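Local structure of TT1696 protein (Thermus thermophilus, 1UFB) at residues G25-A30 and Y104-A109; A34-E39 and K84-T89; K80-Y85 and E110-L115; A40-L45 and Q117-F122; R49-W54 and D64-V69. The protein is of unknown function, adopts the all-helical HEPN fold as a dimer, and may bind DNA. All coordinates share one frame; numbering follows the deposited sequence.

Contact 1 of 5, residues G25-A30 and Y104-A109; sequences GDYAWA and YTRLEA
Segment 25-30 holds the turn into helix 27-48, and segment 104-109 the turn into helix 106-126. The backbones come close at two points: the CA atoms of A28 and Y104 are 5.0 Å apart, those of Y27 and A109 5.6 Å. G25 closes the preceding helix with positive phi in a Schellman motif, and D26 sits at the N-cap of the next. T105 caps the other helix. E108 N donates to T105 OG1, nearly straight at 165°, and T105 N donates back to E108 OE1 from above the carboxylate plane.

Y27 carries the contact. Its CG stands beside the backbone N (chi1 -52°), and the ring lies between two backbone pieces. G25 O sits over the centre of one face. The opposite face takes R106 N near the rim and R106 CB, a CH-pi contact 3.8 Å from R106 CB to the centroid of the Y27 ring. The two side chains run side by side, while the guanidinium turns away to a salt bridge with E110. A28 CB packs on Y104 CD1 at 3.6 Å. A30 CB meets A109 CB at 3.8 Å, and such small residues let the helices come close. L22 of helix 4-24 touches R106 and A109. The two helix starts are thus paired within the HEPN helical bundle, with a capping box at one of them.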
# COMPACT_ATOMS: atom_id res chain seq x y z
N GLY A 25 -0.79 -12.78 -9.98
CA GLY A 25 0.46 -12.48 -10.68
C GLY A 25 1.03 -11.08 -10.36
O GLY A 25 1.97 -10.59 -11.03
N ASP A 26 0.50 -10.44 -9.30
CA ASP A 26 0.95 -9.04 -8.96
C ASP A 26 1.98 -9.19 -7.83
O ASP A 26 1.70 -8.94 -6.67
CB ASP A 26 -0.27 -8.20 -8.50
CG ASP A 26 -1.26 -7.93 -9.62
OD1 ASP A 26 -0.88 -8.07 -10.82
OD2 ASP A 26 -2.40 -7.55 -9.31
N TYR A 27 3.21 -9.59 -8.23
CA TYR A 27 4.29 -9.90 -7.30
C TYR A 27 4.77 -8.77 -6.41
O TYR A 27 4.91 -8.97 -5.21
CB TYR A 27 5.48 -10.58 -8.08
CG TYR A 27 4.97 -11.77 -8.92
CD1 TYR A 27 5.36 -11.97 -10.26
CD2 TYR A 27 4.07 -12.69 -8.36
CE1 TYR A 27 4.83 -13.12 -11.03
CE2 TYR A 27 3.55 -13.77 -9.08
CZ TYR A 27 3.91 -14.00 -10.39
OH TYR A 27 3.33 -15.15 -10.96
N ALA A 28 5.01 -7.62 -6.99
CA ALA A 28 5.44 -6.48 -6.23
C ALA A 28 4.32 -6.17 -5.20
O ALA A 28 4.60 -5.89 -4.01
CB ALA A 28 5.67 -5.30 -7.16
N TRP A 29 3.08 -6.14 -5.65
CA TRP A 29 2.00 -5.84 -4.69
C TRP A 29 1.94 -6.90 -3.60
O TRP A 29 1.62 -6.59 -2.46
CB TRP A 29 0.62 -5.75 -5.42
CG TRP A 29 0.40 -4.33 -5.89
CD1 TRP A 29 0.64 -3.84 -7.14
CD2 TRP A 29 -0.08 -3.23 -5.10
NE1 TRP A 29 0.33 -2.47 -7.19
CE2 TRP A 29 -0.11 -2.08 -5.95
CE3 TRP A 29 -0.50 -3.10 -3.78
CZ2 TRP A 29 -0.55 -0.80 -5.50
CZ3 TRP A 29 -0.94 -1.83 -3.33
CH2 TRP A 29 -0.96 -0.70 -4.20
N ALA A 30 2.21 -8.18 -3.95
CA ALA A 30 2.22 -9.24 -2.96
C ALA A 30 3.33 -8.97 -1.92
O ALA A 30 3.16 -9.23 -0.72
CB ALA A 30 2.49 -10.67 -3.65
N TYR A 104 9.81 -7.37 -9.56
CA TYR A 104 9.52 -8.36 -8.53
C TYR A 104 9.04 -9.67 -9.15
O TYR A 104 8.29 -9.63 -10.09
CB TYR A 104 8.51 -7.75 -7.53
CG TYR A 104 9.15 -6.56 -6.84
CD1 TYR A 104 9.23 -5.32 -7.48
CD2 TYR A 104 9.80 -6.72 -5.60
CE1 TYR A 104 9.94 -4.26 -6.88
CE2 TYR A 104 10.51 -5.70 -5.01
CZ TYR A 104 10.58 -4.46 -5.66
OH TYR A 104 11.30 -3.45 -5.07
N THR A 105 9.45 -10.81 -8.60
CA THR A 105 9.11 -12.10 -9.23
C THR A 105 8.24 -12.97 -8.30
O THR A 105 8.06 -12.65 -7.09
CB THR A 105 10.40 -12.93 -9.52
OG1 THR A 105 10.98 -13.32 -8.24
CG2 THR A 105 11.46 -12.10 -10.33
N ARG A 106 7.75 -14.07 -8.84
CA ARG A 106 6.93 -14.93 -8.00
C ARG A 106 7.75 -15.53 -6.83
O ARG A 106 7.24 -15.62 -5.68
CB ARG A 106 6.28 -16.09 -8.81
CG ARG A 106 5.45 -17.12 -7.96
CD ARG A 106 4.80 -18.30 -8.81
NE ARG A 106 5.85 -19.18 -9.39
CZ ARG A 106 6.51 -20.13 -8.74
NH1 ARG A 106 6.26 -20.38 -7.46
NH2 ARG A 106 7.47 -20.85 -9.38
N LEU A 107 8.97 -16.00 -7.11
CA LEU A 107 9.72 -16.63 -6.03
C LEU A 107 9.99 -15.61 -4.91
O LEU A 107 10.01 -15.97 -3.72
CB LEU A 107 11.08 -17.22 -6.52
CG LEU A 107 10.89 -18.39 -7.52
CD1 LEU A 107 12.30 -18.79 -8.14
CD2 LEU A 107 10.27 -19.61 -6.79
N GLU A 108 10.30 -14.38 -5.31
CA GLU A 108 10.51 -13.33 -4.29
C GLU A 108 9.28 -13.10 -3.40
O GLU A 108 9.38 -12.93 -2.17
CB GLU A 108 10.72 -12.01 -4.93
CG GLU A 108 12.09 -11.70 -5.22
CD GLU A 108 12.12 -10.26 -5.62
OE1 GLU A 108 11.73 -10.06 -6.77
OE2 GLU A 108 12.48 -9.35 -4.76
N ALA A 109 8.13 -13.02 -4.05
CA ALA A 109 6.88 -12.81 -3.33
C ALA A 109 6.55 -14.03 -2.51
O ALA A 109 6.00 -13.90 -1.40
CB ALA A 109 5.71 -12.51 -4.38

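Contact 2 of 5, residues A34-E39 and K84-T89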
# COMPACT_ATOMS: atom_id res chain seq x y z
N ALA A 34 2.87 -8.30 2.01
CA ALA A 34 3.54 -9.11 3.02
C ALA A 34 4.23 -8.19 4.04
O ALA A 34 4.21 -8.42 5.27
CB ALA A 34 4.59 -10.04 2.35
N GLN A 35 4.92 -7.16 3.56
CA GLN A 35 5.53 -6.23 4.55
C GLN A 35 4.38 -5.62 5.44
O GLN A 35 4.57 -5.43 6.66
CB GLN A 35 6.28 -5.07 3.81
CG GLN A 35 6.90 -3.97 4.73
CD GLN A 35 5.85 -2.95 5.27
OE1 GLN A 35 4.80 -2.75 4.66
NE2 GLN A 35 6.18 -2.25 6.41
N GLN A 36 3.23 -5.32 4.83
CA GLN A 36 2.13 -4.72 5.58
C GLN A 36 1.57 -5.70 6.62
O GLN A 36 1.13 -5.28 7.71
CB GLN A 36 1.01 -4.27 4.61
CG GLN A 36 1.34 -2.98 3.84
CD GLN A 36 1.33 -1.77 4.78
OE1 GLN A 36 2.40 -1.25 5.28
NE2 GLN A 36 0.12 -1.28 5.03
N ALA A 37 1.56 -7.01 6.27
CA ALA A 37 1.10 -8.02 7.24
C ALA A 37 2.06 -8.00 8.42
O ALA A 37 1.62 -7.97 9.58
CB ALA A 37 1.11 -9.42 6.62
N ALA A 38 3.36 -8.02 8.13
CA ALA A 38 4.34 -8.03 9.22
C ALA A 38 4.26 -6.79 10.10
O ALA A 38 4.32 -6.84 11.34
CB ALA A 38 5.79 -8.16 8.66
N GLU A 39 4.10 -5.64 9.45
CA GLU A 39 4.02 -4.38 10.15
C GLU A 39 2.80 -4.35 11.10
O GLU A 39 2.87 -3.96 12.30
CB GLU A 39 3.89 -3.26 9.04
CG GLU A 39 4.04 -1.82 9.66
CD GLU A 39 3.62 -0.71 8.69
OE1 GLU A 39 4.22 -0.57 7.63
OE2 GLU A 39 2.69 0.04 9.03
N LYS A 84 12.60 -3.65 2.65
CA LYS A 84 12.82 -3.15 1.30
C LYS A 84 11.56 -3.24 0.45
O LYS A 84 11.60 -2.87 -0.73
CB LYS A 84 13.87 -3.98 0.59
CG LYS A 84 15.15 -4.06 1.37
CD LYS A 84 15.72 -2.67 1.64
CE LYS A 84 17.24 -2.78 1.68
NZ LYS A 84 17.65 -4.08 1.00
N TYR A 85 10.46 -3.73 1.01
CA TYR A 85 9.22 -3.85 0.20
C TYR A 85 8.17 -2.77 0.48
O TYR A 85 7.10 -2.81 -0.14
CB TYR A 85 8.58 -5.24 0.38
CG TYR A 85 9.50 -6.39 -0.07
CD1 TYR A 85 9.44 -7.65 0.53
CD2 TYR A 85 10.40 -6.20 -1.12
CE1 TYR A 85 10.25 -8.74 0.10
CE2 TYR A 85 11.22 -7.29 -1.58
CZ TYR A 85 11.12 -8.54 -0.95
OH TYR A 85 11.85 -9.65 -1.38
N TYR A 86 8.43 -1.87 1.44
CA TYR A 86 7.43 -0.86 1.73
C TYR A 86 7.34 0.20 0.58
O TYR A 86 6.27 0.47 0.05
CB TYR A 86 7.71 -0.20 3.10
CG TYR A 86 6.78 0.94 3.38
CD1 TYR A 86 5.40 0.72 3.58
CD2 TYR A 86 7.26 2.28 3.29
CE1 TYR A 86 4.48 1.87 3.69
CE2 TYR A 86 6.41 3.36 3.37
CZ TYR A 86 5.04 3.16 3.57
OH TYR A 86 4.31 4.30 3.71
N ILE A 87 8.47 0.75 0.17
CA ILE A 87 8.45 1.74 -0.87
C ILE A 87 8.81 1.26 -2.32
O ILE A 87 8.05 1.53 -3.25
CB ILE A 87 9.35 3.02 -0.45
CG1 ILE A 87 8.45 4.00 0.35
CG2 ILE A 87 9.87 3.80 -1.74
CD1 ILE A 87 9.19 5.11 1.24
N PRO A 88 9.92 0.50 -2.50
CA PRO A 88 10.34 0.02 -3.83
C PRO A 88 9.37 -0.80 -4.63
O PRO A 88 9.42 -0.84 -5.85
CB PRO A 88 11.68 -0.72 -3.54
CG PRO A 88 12.25 0.11 -2.31
CD PRO A 88 10.93 0.17 -1.47
N THR A 89 8.44 -1.46 -3.96
CA THR A 89 7.45 -2.24 -4.68
C THR A 89 6.42 -1.39 -5.41
O THR A 89 5.71 -1.88 -6.25
CB THR A 89 6.70 -3.13 -3.70
OG1 THR A 89 6.30 -2.34 -2.54
CG2 THR A 89 7.63 -4.26 -3.21
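Segment 84-89, in the loop that links helices 73-83 and 106-126, packs on the middle of helix 27-48 near the dimer interface. The backbones are nearest at Q35 and Y85, with CA atoms 6.2 Å apart. Q35 CB meets Y85 CB at 4.1 Å. Beyond CB, Q35 has CG anti to the backbone N (chi1 176°) and bends at chi2. This brings its amide obliquely across Y86, the amide and ring planes 62° apart. Q35 OE1 is buried at the ring edge, 3.7 Å from Y86 CD1. Q35 NE2 is well held: it donates to E39 OE1 at 2.9 Å, in the amide plane and onto the anti lone pair, which fixes the amide rotation. E39 OE1 also bonds H56. E39 OE2 forms a salt bridge with K43 of its own chain and a hydrogen bond with Y91 of the second subunit. In the loop, T89 OG1 donates to Y85 O at 2.6 Å from above the carbonyl plane, which ties the loop back on itself. Y86 stacks on H56 and packs on Y86 of the second subunit. Helix 106-126 borders the contact through A112, which touches A34 and Y85, while helix 4-24 lies against Q36 and A37.

Contact 3 of 5, residues K80-Y85 and E110-L115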
# COMPACT_ATOMS: atom_id res chain seq x y z
N LYS A 80 14.86 -7.34 7.66
CA LYS A 80 15.65 -6.60 6.70
C LYS A 80 15.18 -6.81 5.28
O LYS A 80 15.24 -5.92 4.48
CB LYS A 80 17.14 -7.02 6.74
CG LYS A 80 17.84 -6.84 8.06
CD LYS A 80 19.34 -7.28 7.94
CE LYS A 80 20.03 -7.14 9.30
NZ LYS A 80 19.02 -7.47 10.36
N VAL A 81 14.75 -8.03 4.98
CA VAL A 81 14.25 -8.30 3.63
C VAL A 81 12.88 -7.57 3.42
O VAL A 81 12.67 -6.85 2.46
CB VAL A 81 14.06 -9.77 3.47
CG1 VAL A 81 13.41 -10.12 2.06
CG2 VAL A 81 15.48 -10.48 3.64
N LEU A 82 11.97 -7.75 4.35
CA LEU A 82 10.64 -7.13 4.18
C LEU A 82 10.70 -5.62 4.14
O LEU A 82 9.88 -4.97 3.47
CB LEU A 82 9.74 -7.61 5.33
CG LEU A 82 9.34 -9.10 5.26
CD1 LEU A 82 8.66 -9.51 6.58
CD2 LEU A 82 8.35 -9.33 4.07
N ASP A 83 11.70 -5.04 4.77
CA ASP A 83 11.78 -3.59 4.88
C ASP A 83 12.01 -2.92 3.56
O ASP A 83 11.60 -1.79 3.34
CB ASP A 83 12.84 -3.17 5.93
CG ASP A 83 12.25 -3.18 7.36
OD1 ASP A 83 11.01 -3.39 7.44
OD2 ASP A 83 12.98 -2.98 8.38
N LYS A 84 12.60 -3.65 2.65
CA LYS A 84 12.82 -3.15 1.30
C LYS A 84 11.56 -3.24 0.45
O LYS A 84 11.60 -2.87 -0.73
CB LYS A 84 13.87 -3.98 0.59
CG LYS A 84 15.15 -4.06 1.37
CD LYS A 84 15.72 -2.67 1.64
CE LYS A 84 17.24 -2.78 1.68
NZ LYS A 84 17.65 -4.08 1.00
N TYR A 85 10.46 -3.73 1.01
CA TYR A 85 9.22 -3.85 0.20
C TYR A 85 8.17 -2.77 0.48
O TYR A 85 7.10 -2.81 -0.14
CB TYR A 85 8.58 -5.24 0.38
CG TYR A 85 9.50 -6.39 -0.07
CD1 TYR A 85 9.44 -7.65 0.53
CD2 TYR A 85 10.40 -6.20 -1.12
CE1 TYR A 85 10.25 -8.74 0.10
CE2 TYR A 85 11.22 -7.29 -1.58
CZ TYR A 85 11.12 -8.54 -0.95
OH TYR A 85 11.85 -9.65 -1.38
N GLU A 110 6.82 -15.27 -3.00
CA GLU A 110 6.52 -16.41 -2.07
C GLU A 110 7.42 -16.37 -0.85
O GLU A 110 7.00 -16.64 0.29
CB GLU A 110 6.59 -17.83 -2.79
CG GLU A 110 5.56 -17.89 -3.92
CD GLU A 110 5.41 -19.27 -4.57
OE1 GLU A 110 6.12 -20.18 -4.14
OE2 GLU A 110 4.57 -19.39 -5.50
N GLU A 111 8.67 -16.01 -1.08
CA GLU A 111 9.59 -15.87 0.05
C GLU A 111 9.06 -14.75 0.98
O GLU A 111 9.04 -14.88 2.22
CB GLU A 111 10.99 -15.50 -0.44
CG GLU A 111 11.88 -15.16 0.75
CD GLU A 111 13.22 -14.70 0.26
OE1 GLU A 111 13.35 -13.52 -0.25
OE2 GLU A 111 14.13 -15.56 0.37
N ALA A 112 8.55 -13.66 0.38
CA ALA A 112 8.02 -12.55 1.20
C ALA A 112 6.86 -13.06 2.07
O ALA A 112 6.79 -12.72 3.27
CB ALA A 112 7.60 -11.39 0.28
N LEU A 113 5.96 -13.87 1.49
CA LEU A 113 4.87 -14.45 2.29
C LEU A 113 5.44 -15.33 3.40
O LEU A 113 4.97 -15.30 4.52
CB LEU A 113 3.91 -15.32 1.44
CG LEU A 113 2.97 -14.59 0.49
CD1 LEU A 113 2.45 -15.55 -0.56
CD2 LEU A 113 1.81 -14.05 1.24
N ASP A 114 6.49 -16.09 3.09
CA ASP A 114 7.09 -16.96 4.10
C ASP A 114 7.61 -16.15 5.28
O ASP A 114 7.42 -16.53 6.46
CB ASP A 114 8.30 -17.72 3.51
CG ASP A 114 7.88 -18.82 2.53
OD1 ASP A 114 6.70 -19.23 2.53
OD2 ASP A 114 8.76 -19.27 1.77
N LEU A 115 8.30 -15.05 4.96
CA LEU A 115 8.89 -14.20 6.01
C LEU A 115 7.80 -13.52 6.85
O LEU A 115 7.90 -13.43 8.08
CB LEU A 115 9.85 -13.16 5.35
CG LEU A 115 11.04 -13.79 4.58
CD1 LEU A 115 11.91 -12.69 3.93
CD2 LEU A 115 11.88 -14.61 5.56
O HOH W 1 11.34 -11.97 -0.67
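The tight part of this contact is apolar and lies between the last turn of helix 73-83 and the middle of helix 106-126. The backbones are nearest at L82 and A112, with CA atoms 6.7 Å apart. V81 CG1, anti to its backbone N (chi1 175°), reaches L115 CD1 at 3.5 Å, and the two side chains cross at about a right angle. L82 crosses L115 obliquely. L82 CD1 rests 4.0 Å from L115 CB, while the other branch, L82 CD2, lies 3.8 Å from A112 O. A112 CB packs 3.8 Å from Y85 CE1. V81 O stands over the centre of one face of the Y85 ring, so that ring also rests on the helix end that precedes it.

The looser side is polar. E111 is exposed, and its extended chain carries the carboxylate back toward the tyrosine. The two groups do not meet directly: a water bridges them. Y85 OH donates to this water at 2.5 Å, at the ring edge and in its plane. The water in turn donates to E111 OE1 at 2.6 Å. No direct hydrogen bond joins the two segments. Behind the apolar part, helix 27-48 covers L82 with A38, and A112 with C31 and A34. Three helices of the HEPN bundle meet here, with a hydrophobic centre and a solvated rim.

Contact 4 of 5, residues A40-L45 and Q117-F122; sequences AALKGL and QKILAF
A41 presses its CB into the end of L120, with A41 CB to L120 CD2 at 3.3 Å, tighter than usual carbon contact. The L120 bond from CA to CB points away from the other helix. Its chi1 of -110° is off the staggered positions, and the branch end swings back to reach A41. Helices 27-48 and 106-126 run almost parallel here. The local axes are 9.2 Å apart at an angle of 17°, and A41 and L120 have the nearest CA atoms, 5.8 Å apart.

Next along the interface, L42 crosses I119 at about a right angle. L42 CG lies 3.8 Å from I119 CG2, the branch anti to the backbone N. F122 has its CG anti to the backbone N (chi1 161°), which sends the ring toward the other helix. F122 CE2 then meets L45 CD2 at 4.0 Å, and L42 CD2 sits at the ring edge. L8 and A11 of helix 4-24 cover L120 and A41. I58 of helix 58-63 covers both L42 and I119. Every touching residue is buried and no hydrogen bond crosses. Cohesion between the two segments therefore comes from apolar contact alone.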
# COMPACT_ATOMS: atom_id res chain seq x y z
N ALA A 40 1.63 -4.67 10.54
CA ALA A 40 0.37 -4.64 11.33
C ALA A 40 0.45 -5.67 12.54
O ALA A 40 0.01 -5.34 13.69
CB ALA A 40 -0.86 -4.98 10.38
N ALA A 41 1.03 -6.83 12.27
CA ALA A 41 1.14 -7.86 13.33
C ALA A 41 2.01 -7.33 14.44
O ALA A 41 1.63 -7.46 15.64
CB ALA A 41 1.74 -9.15 12.79
N LEU A 42 3.18 -6.72 14.10
CA LEU A 42 4.03 -6.21 15.15
C LEU A 42 3.40 -5.03 15.85
O LEU A 42 3.55 -4.90 17.04
CB LEU A 42 5.44 -5.86 14.62
CG LEU A 42 6.24 -7.13 14.26
CD1 LEU A 42 7.50 -6.82 13.55
CD2 LEU A 42 6.58 -7.88 15.59
N LYS A 43 2.67 -4.16 15.14
CA LYS A 43 2.02 -3.03 15.82
C LYS A 43 0.98 -3.64 16.81
O LYS A 43 0.84 -3.16 17.92
CB LYS A 43 1.38 -2.11 14.75
CG LYS A 43 2.47 -1.16 14.19
CD LYS A 43 1.99 -0.30 13.04
CE LYS A 43 3.17 0.59 12.59
NZ LYS A 43 2.62 1.49 11.41
N GLY A 44 0.33 -4.74 16.43
CA GLY A 44 -0.61 -5.36 17.34
C GLY A 44 0.12 -5.95 18.56
O GLY A 44 -0.36 -5.79 19.68
N LEU A 45 1.25 -6.61 18.36
CA LEU A 45 2.03 -7.12 19.51
C LEU A 45 2.41 -5.95 20.41
O LEU A 45 2.32 -6.04 21.65
CB LEU A 45 3.28 -7.86 19.04
CG LEU A 45 4.18 -8.28 20.26
CD1 LEU A 45 3.37 -9.20 21.21
CD2 LEU A 45 5.35 -9.04 19.73
N GLN A 117 4.81 -14.65 7.29
CA GLN A 117 4.16 -15.68 8.12
C GLN A 117 4.99 -15.96 9.38
O GLN A 117 4.44 -16.15 10.48
CB GLN A 117 3.96 -16.98 7.28
CG GLN A 117 3.52 -18.11 8.11
CD GLN A 117 2.22 -17.79 8.87
OE1 GLN A 117 1.34 -17.07 8.38
NE2 GLN A 117 2.10 -18.34 10.06
N LYS A 118 6.31 -15.98 9.26
CA LYS A 118 7.16 -16.16 10.47
C LYS A 118 6.91 -15.06 11.49
O LYS A 118 6.82 -15.30 12.73
CB LYS A 118 8.64 -16.10 10.09
CG LYS A 118 9.14 -17.19 9.24
CD LYS A 118 10.66 -17.06 9.19
CE LYS A 118 11.25 -17.94 8.08
NZ LYS A 118 12.78 -17.78 8.07
N ILE A 119 6.78 -13.83 10.98
CA ILE A 119 6.53 -12.70 11.88
C ILE A 119 5.17 -12.85 12.56
O ILE A 119 5.05 -12.67 13.80
CB ILE A 119 6.57 -11.35 11.12
CG1 ILE A 119 7.97 -11.13 10.52
CG2 ILE A 119 6.16 -10.20 12.07
CD1 ILE A 119 9.06 -10.72 11.49
N LEU A 120 4.14 -13.16 11.77
CA LEU A 120 2.79 -13.35 12.28
C LEU A 120 2.75 -14.45 13.34
O LEU A 120 2.09 -14.30 14.40
CB LEU A 120 1.85 -13.80 11.15
CG LEU A 120 0.86 -12.71 10.80
CD1 LEU A 120 -0.06 -12.46 12.04
CD2 LEU A 120 1.71 -11.44 10.40
N ALA A 121 3.47 -15.53 13.06
CA ALA A 121 3.43 -16.72 14.00
C ALA A 121 4.11 -16.36 15.31
O ALA A 121 3.65 -16.73 16.38
CB ALA A 121 4.10 -17.94 13.33
N PHE A 122 5.21 -15.63 15.23
CA PHE A 122 5.95 -15.15 16.41
C PHE A 122 4.98 -14.25 17.20
O PHE A 122 4.78 -14.41 18.42
CB PHE A 122 7.20 -14.38 15.92
CG PHE A 122 7.84 -13.46 16.95
CD1 PHE A 122 8.72 -13.95 17.91
CD2 PHE A 122 7.54 -12.08 16.93
CE1 PHE A 122 9.29 -13.08 18.84
CE2 PHE A 122 8.12 -11.21 17.87
CZ PHE A 122 8.99 -11.70 18.82

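Contact 5 of 5, residues R49-W54 and D64-V69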
# COMPACT_ATOMS: atom_id res chain seq x y z
N ARG A 49 1.14 -5.22 24.62
CA ARG A 49 2.07 -4.99 25.72
C ARG A 49 2.03 -3.54 26.12
O ARG A 49 3.04 -2.98 26.58
CB ARG A 49 3.49 -5.34 25.31
CG ARG A 49 3.67 -6.72 24.81
CD ARG A 49 3.23 -7.74 25.86
NE ARG A 49 3.63 -9.10 25.48
CZ ARG A 49 4.78 -9.67 25.83
NH1 ARG A 49 5.65 -9.01 26.59
NH2 ARG A 49 5.06 -10.91 25.42
N GLY A 50 0.88 -2.90 25.90
CA GLY A 50 0.70 -1.50 26.26
C GLY A 50 1.57 -0.41 25.64
O GLY A 50 1.85 0.60 26.30
N GLN A 51 2.01 -0.58 24.39
CA GLN A 51 2.84 0.41 23.73
C GLN A 51 2.23 0.79 22.37
O GLN A 51 1.53 -0.01 21.77
CB GLN A 51 4.21 -0.18 23.43
CG GLN A 51 4.92 -0.82 24.61
CD GLN A 51 6.29 -1.29 24.23
OE1 GLN A 51 7.25 -1.08 24.95
NE2 GLN A 51 6.38 -1.95 23.08
N VAL A 52 2.45 1.99 21.88
CA VAL A 52 1.93 2.27 20.56
C VAL A 52 3.19 2.41 19.72
O VAL A 52 4.13 3.11 20.14
CB VAL A 52 1.08 3.55 20.51
CG1 VAL A 52 1.81 4.64 21.20
CG2 VAL A 52 0.75 3.92 19.03
N ALA A 53 3.23 1.77 18.55
CA ALA A 53 4.43 1.80 17.73
C ALA A 53 4.16 2.45 16.37
O ALA A 53 3.02 2.55 15.94
CB ALA A 53 4.96 0.41 17.57
N TRP A 54 5.20 2.89 15.69
CA TRP A 54 4.96 3.64 14.45
C TRP A 54 5.90 3.23 13.37
O TRP A 54 6.89 2.54 13.61
CB TRP A 54 5.24 5.12 14.68
CG TRP A 54 4.46 5.72 15.75
CD1 TRP A 54 4.84 5.85 17.05
CD2 TRP A 54 3.09 6.11 15.68
NE1 TRP A 54 3.78 6.30 17.81
CE2 TRP A 54 2.69 6.47 16.99
CE3 TRP A 54 2.15 6.19 14.62
CZ2 TRP A 54 1.40 6.90 17.29
CZ3 TRP A 54 0.88 6.61 14.91
CH2 TRP A 54 0.51 6.97 16.25
N ASP A 64 12.11 -2.55 19.31
CA ASP A 64 11.46 -1.80 20.37
C ASP A 64 10.58 -2.66 21.29
O ASP A 64 9.93 -2.14 22.18
CB ASP A 64 10.60 -0.68 19.75
CG ASP A 64 11.44 0.38 18.98
OD1 ASP A 64 12.69 0.46 19.13
OD2 ASP A 64 10.81 1.16 18.19
N LEU A 65 10.52 -3.97 21.06
CA LEU A 65 9.68 -4.82 21.91
C LEU A 65 10.19 -4.95 23.36
O LEU A 65 11.40 -4.84 23.61
CB LEU A 65 9.59 -6.20 21.30
CG LEU A 65 8.71 -6.32 20.07
CD1 LEU A 65 8.96 -7.71 19.44
CD2 LEU A 65 7.23 -6.05 20.42
N PRO A 66 9.28 -5.16 24.34
CA PRO A 66 9.76 -5.28 25.73
C PRO A 66 10.86 -6.33 25.88
O PRO A 66 10.97 -7.30 25.12
CB PRO A 66 8.49 -5.64 26.52
CG PRO A 66 7.39 -4.98 25.72
CD PRO A 66 7.82 -5.32 24.28
N GLU A 67 11.68 -6.11 26.90
CA GLU A 67 12.80 -6.95 27.16
C GLU A 67 12.40 -8.39 27.35
O GLU A 67 13.18 -9.30 27.00
CB GLU A 67 13.52 -6.44 28.44
CG GLU A 67 14.78 -7.20 28.76
CD GLU A 67 15.54 -6.53 29.90
OE1 GLU A 67 15.57 -7.11 30.99
OE2 GLU A 67 16.10 -5.42 29.70
N ASP A 68 11.21 -8.63 27.87
CA ASP A 68 10.81 -10.04 28.09
C ASP A 68 10.46 -10.79 26.81
O ASP A 68 10.20 -11.99 26.85
CB ASP A 68 9.66 -10.14 29.11
CG ASP A 68 8.32 -9.74 28.52
OD1 ASP A 68 8.07 -8.52 28.37
OD2 ASP A 68 7.51 -10.66 28.21
N VAL A 69 10.45 -10.09 25.67
CA VAL A 69 10.14 -10.75 24.39
C VAL A 69 11.43 -11.12 23.70
O VAL A 69 12.23 -10.27 23.30
CB VAL A 69 9.31 -9.82 23.42
CG1 VAL A 69 8.95 -10.59 22.13
CG2 VAL A 69 8.04 -9.34 24.07
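R49 and D68 point at each other tip to tip, across two loops that flank the short helix 58-63 of the HEPN fold. The first loop follows a Schellman motif at the end of helix 27-48, with G50 as its C-prime residue. The second contains a type I beta turn from P66 to V69. The guanidinium and carboxylate planes are nearly coplanar, 24° apart. R49 NH1 alone serves both oxygens of this salt bridge. R49 NH1 donates to D68 OD2 at 3.0 Å, onto the syn lone pair. The bond from R49 NH1 to D68 OD1 is weak, with an angle of 125°. D68 CG takes the crowded position between the backbone N and the carbonyl carbon (chi1 75°). From there the carboxylate reaches the edge of the guanidinium. V69 crosses R49 obliquely and lays its CG2 over one guanidinium face, 3.5 Å from R49 NH1. R49 NH2 is held by the backbone O of K126, at the end of helix 106-126. Q51 is extended beyond CG and meets P66 tip to tip, with Q51 NE2 3.9 Å from P66 CD. The proline ring is also approached from the arginine stem: P66 CG lies 3.9 Å from R49 CB.

Overall arrangement
Helices 27-48 and 106-126 run through most of the set. Contacts 1 and 4 both join them, on opposite sides of the chain's centre, with their own centres 21 Å apart. Contacts 2 and 3 fill the space between. Their centres are 7 Å apart, they share K84 and Y85, and Q35 CG touches L82 O at 3.4 Å. Contact 1 meets contact 2 where Y104 OH lies 3.2 Å from P88 CB. Contact 5 adjoins contact 4, with F122 CZ 3.5 Å from V69 CG1, but its centre is 31 Å from that of contact 1. Contacts 1, 2 and 4 touch the second subunit: W29 on its H17, Y86 on its Y86, K43 on its Y91.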